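Local coordinates for protein acetylornithine aminotransferase (Aquifex aeolicus, PDB 2EH6) that transfers the amino group of N(2)-acetyl-L-ornithine to 2-oxoglutarate with the help of pyridoxal 5'-phosphate, as a homodimer in arginine biosynthesis, at residues 79-84 / 224-228. Coordinates in Å, arbitrary orientation, origin at the centre of the assembly. Residue numbers count along the deposited sequence, not the author numbering.
Sequences LVKHFW and FYAYQ
Start with 79-84, where the chain leaves helix 70-81: H82 has phi/psi -93/-7, then an extended F83 (-74/155) carries the chain off toward strand 87-92. Segment 224-228 faces it from the loop between strands 208-212 and 236-239, turning into a 3-10 segment at A226. H82 sits opposite F224 (CA atoms 7.2 Å apart) and W84 opposite Q228 (8.3 Å). Three rings from the loop pack against 79-84: F224 on H82 and L79, Y225 edge-on to the L79-F83 backbone, Y227 against F83 and W84. F224, chi1 t, lies with one face against the imidazole of H82, CG of F224 to CD2 of H82 3.6 Å, the planes inclined at 32°; its edge meets L79, CE2 of F224 to CD2 of L79 4.0 Å. Next to it, Y225 (chi1 m) donates a hydrogen bond from its OH to O of L79 at 2.7 Å, a carbonyl that also takes a weak bond from N of H82. This is the large PLP-binding domain of a class-III aminotransferase, and the loop is tied to E213, inferred to be a cofactor-binding residue, whose carboxylate accepts hydrogen bonds from the backbone N-H groups of A226 and Y227. Y227, chi1 p, makes the third bump and forms an aromatic cluster with F83 and W84: its OH lies 3.1 Å from CD1 of F83 and 3.4 Å from CD1 of W84. The indole NE1 of W84 bonds to O of P234. Q228 folds back so that its OE1 accepts a hydrogen bond from N of Y225 at 3.0 Å, while L253 and I237 pack against F83 and Y225.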
ATOM      1  N   LEU A  79      -0.531 -19.342  -6.142  1.00 25.85           N
ATOM      2  CA  LEU A  79       0.329 -18.500  -6.969  1.00 27.31           C
ATOM      3  C   LEU A  79       1.638 -19.217  -7.313  1.00 28.47           C
ATOM      4  O   LEU A  79       2.158 -19.080  -8.416  1.00 27.55           O
ATOM      5  CB  LEU A  79       0.641 -17.184  -6.252  1.00 28.07           C
ATOM      6  CG  LEU A  79      -0.517 -16.193  -6.077  1.00 29.19           C
ATOM      7  CD1 LEU A  79      -0.057 -15.015  -5.230  1.00 27.79           C
ATOM      8  CD2 LEU A  79      -0.996 -15.712  -7.441  1.00 28.68           C
ATOM      9  N   VAL A  80       2.169 -19.979  -6.364  1.00 28.97           N
ATOM     10  CA  VAL A  80       3.416 -20.700  -6.605  1.00 32.42           C
ATOM     11  C   VAL A  80       3.200 -21.850  -7.592  1.00 32.87           C
ATOM     12  O   VAL A  80       4.072 -22.148  -8.407  1.00 33.37           O
ATOM     13  CB  VAL A  80       4.008 -21.251  -5.282  1.00 32.43           C
ATOM     14  CG1 VAL A  80       5.292 -22.028  -5.565  1.00 32.63           C
ATOM     15  CG2 VAL A  80       4.298 -20.094  -4.320  1.00 33.35           C
ATOM     16  N   LYS A  81       2.031 -22.481  -7.522  1.00 34.76           N
ATOM     17  CA  LYS A  81       1.700 -23.592  -8.412  1.00 35.98           C
ATOM     18  C   LYS A  81       1.879 -23.230  -9.886  1.00 35.37           C
ATOM     19  O   LYS A  81       2.227 -24.082 -10.703  1.00 34.03           O
ATOM     20  CB  LYS A  81       0.256 -24.047  -8.175  1.00 39.20           C
ATOM     21  CG  LYS A  81      -0.188 -25.177  -9.086  1.00 44.65           C
ATOM     22  CD  LYS A  81      -1.662 -25.518  -8.902  1.00 47.50           C
ATOM     23  CE  LYS A  81      -2.567 -24.374  -9.335  1.00 50.54           C
ATOM     24  NZ  LYS A  81      -4.005 -24.748  -9.233  1.00 53.48           N
ATOM     25  N   HIS A  82       1.640 -21.970 -10.228  1.00 34.24           N
ATOM     26  CA  HIS A  82       1.777 -21.531 -11.612  1.00 35.83           C
ATOM     27  C   HIS A  82       3.155 -20.968 -11.934  1.00 33.45           C
ATOM     28  O   HIS A  82       3.446 -20.677 -13.092  1.00 35.15           O
ATOM     29  CB  HIS A  82       0.722 -20.480 -11.954  1.00 41.02           C
ATOM     30  CG  HIS A  82      -0.642 -21.044 -12.200  1.00 45.74           C
ATOM     31  ND1 HIS A  82      -1.408 -21.607 -11.201  1.00 49.03           N
ATOM     32  CD2 HIS A  82      -1.385 -21.113 -13.329  1.00 46.25           C
ATOM     33  CE1 HIS A  82      -2.566 -21.995 -11.706  1.00 49.84           C
ATOM     34  NE2 HIS A  82      -2.577 -21.706 -12.995  1.00 50.42           N
ATOM     35  N   PHE A  83       3.996 -20.804 -10.918  1.00 32.37           N
ATOM     36  CA  PHE A  83       5.339 -20.269 -11.127  1.00 32.23           C
ATOM     37  C   PHE A  83       6.205 -21.354 -11.787  1.00 34.02           C
ATOM     38  O   PHE A  83       5.922 -22.546 -11.648  1.00 32.20           O
ATOM     39  CB  PHE A  83       5.939 -19.829  -9.786  1.00 31.50           C
ATOM     40  CG  PHE A  83       7.096 -18.870  -9.919  1.00 30.52           C
ATOM     41  CD1 PHE A  83       6.963 -17.694 -10.655  1.00 28.57           C
ATOM     42  CD2 PHE A  83       8.308 -19.128  -9.287  1.00 28.46           C
ATOM     43  CE1 PHE A  83       8.016 -16.788 -10.761  1.00 27.10           C
ATOM     44  CE2 PHE A  83       9.371 -18.229  -9.383  1.00 27.67           C
ATOM     45  CZ  PHE A  83       9.227 -17.056 -10.122  1.00 28.78           C
ATOM     46  N   TRP A  84       7.251 -20.944 -12.501  1.00 34.25           N
ATOM     47  CA  TRP A  84       8.109 -21.901 -13.197  1.00 35.72           C
ATOM     48  C   TRP A  84       8.932 -22.817 -12.290  1.00 36.63           C
ATOM     49  O   TRP A  84       9.381 -23.874 -12.724  1.00 38.23           O
ATOM     50  CB  TRP A  84       9.044 -21.176 -14.175  1.00 35.50           C
ATOM     51  CG  TRP A  84      10.061 -20.286 -13.528  1.00 35.45           C
ATOM     52  CD1 TRP A  84       9.872 -19.010 -13.084  1.00 34.14           C
ATOM     53  CD2 TRP A  84      11.425 -20.617 -13.232  1.00 35.60           C
ATOM     54  NE1 TRP A  84      11.032 -18.524 -12.531  1.00 32.03           N
ATOM     55  CE2 TRP A  84      12.002 -19.489 -12.608  1.00 34.54           C
ATOM     56  CE3 TRP A  84      12.216 -21.759 -13.434  1.00 36.05           C
ATOM     57  CZ2 TRP A  84      13.337 -19.465 -12.180  1.00 34.61           C
ATOM     58  CZ3 TRP A  84      13.546 -21.737 -13.008  1.00 35.61           C
ATOM     59  CH2 TRP A  84      14.091 -20.596 -12.388  1.00 35.92           C
ATOM     60  N   PHE A 224      -1.402 -17.100 -17.262  1.00 30.70           N
ATOM     61  CA  PHE A 224      -1.475 -16.667 -15.876  1.00 31.88           C
ATOM     62  C   PHE A 224      -0.451 -15.556 -15.627  1.00 31.53           C
ATOM     63  O   PHE A 224      -0.794 -14.493 -15.107  1.00 31.30           O
ATOM     64  CB  PHE A 224      -1.229 -17.830 -14.925  1.00 32.97           C
ATOM     65  CG  PHE A 224      -1.740 -17.577 -13.543  1.00 33.30           C
ATOM     66  CD1 PHE A 224      -3.097 -17.700 -13.261  1.00 31.92           C
ATOM     67  CD2 PHE A 224      -0.880 -17.152 -12.537  1.00 31.70           C
ATOM     68  CE1 PHE A 224      -3.592 -17.398 -11.994  1.00 33.60           C
ATOM     69  CE2 PHE A 224      -1.363 -16.848 -11.270  1.00 32.67           C
ATOM     70  CZ  PHE A 224      -2.720 -16.971 -10.997  1.00 32.45           C
ATOM     71  N   TYR A 225       0.804 -15.813 -15.987  1.00 29.10           N
ATOM     72  CA  TYR A 225       1.867 -14.818 -15.864  1.00 29.11           C
ATOM     73  C   TYR A 225       2.328 -14.540 -17.288  1.00 29.07           C
ATOM     74  O   TYR A 225       2.556 -15.472 -18.054  1.00 31.38           O
ATOM     75  CB  TYR A 225       3.042 -15.355 -15.047  1.00 27.52           C
ATOM     76  CG  TYR A 225       2.697 -15.716 -13.626  1.00 26.04           C
ATOM     77  CD1 TYR A 225       2.076 -14.795 -12.778  1.00 25.18           C
ATOM     78  CD2 TYR A 225       3.014 -16.972 -13.117  1.00 25.44           C
ATOM     79  CE1 TYR A 225       1.783 -15.116 -11.462  1.00 22.89           C
ATOM     80  CE2 TYR A 225       2.727 -17.306 -11.804  1.00 25.46           C
ATOM     81  CZ  TYR A 225       2.113 -16.373 -10.981  1.00 25.98           C
ATOM     82  OH  TYR A 225       1.849 -16.699  -9.679  1.00 23.35           O
ATOM     83  N   ALA A 226       2.459 -13.268 -17.645  1.00 28.61           N
ATOM     84  CA  ALA A 226       2.875 -12.902 -18.995  1.00 28.83           C
ATOM     85  C   ALA A 226       4.249 -13.447 -19.388  1.00 30.98           C
ATOM     86  O   ALA A 226       4.500 -13.711 -20.565  1.00 32.95           O
ATOM     87  CB  ALA A 226       2.856 -11.386 -19.150  1.00 27.62           C
ATOM     88  N   TYR A 227       5.141 -13.616 -18.419  1.00 30.67           N
ATOM     89  CA  TYR A 227       6.479 -14.115 -18.735  1.00 32.18           C
ATOM     90  C   TYR A 227       6.447 -15.519 -19.335  1.00 32.96           C
ATOM     91  O   TYR A 227       7.398 -15.944 -19.986  1.00 33.32           O
ATOM     92  CB  TYR A 227       7.379 -14.095 -17.489  1.00 29.60           C
ATOM     93  CG  TYR A 227       7.167 -15.222 -16.494  1.00 28.99           C
ATOM     94  CD1 TYR A 227       7.581 -16.530 -16.778  1.00 28.39           C
ATOM     95  CD2 TYR A 227       6.566 -14.978 -15.259  1.00 28.09           C
ATOM     96  CE1 TYR A 227       7.399 -17.561 -15.854  1.00 28.09           C
ATOM     97  CE2 TYR A 227       6.379 -15.998 -14.333  1.00 27.54           C
ATOM     98  CZ  TYR A 227       6.795 -17.289 -14.634  1.00 29.82           C
ATOM     99  OH  TYR A 227       6.582 -18.298 -13.717  1.00 29.45           O
ATOM    100  N   GLN A 228       5.346 -16.230 -19.122  1.00 34.56           N
ATOM    101  CA  GLN A 228       5.208 -17.588 -19.632  1.00 37.38           C
ATOM    102  C   GLN A 228       5.113 -17.638 -21.155  1.00 39.61           C
ATOM    103  O   GLN A 228       5.345 -18.681 -21.763  1.00 40.75           O
ATOM    104  CB  GLN A 228       3.982 -18.255 -19.000  1.00 36.61           C
ATOM    105  CG  GLN A 228       4.020 -18.267 -17.479  1.00 36.43           C
ATOM    106  CD  GLN A 228       2.749 -18.819 -16.864  1.00 36.66           C
ATOM    107  OE1 GLN A 228       1.648 -18.432 -17.242  1.00 37.37           O
ATOM    108  NE2 GLN A 228       2.899 -19.716 -15.899  1.00 40.23           N
TER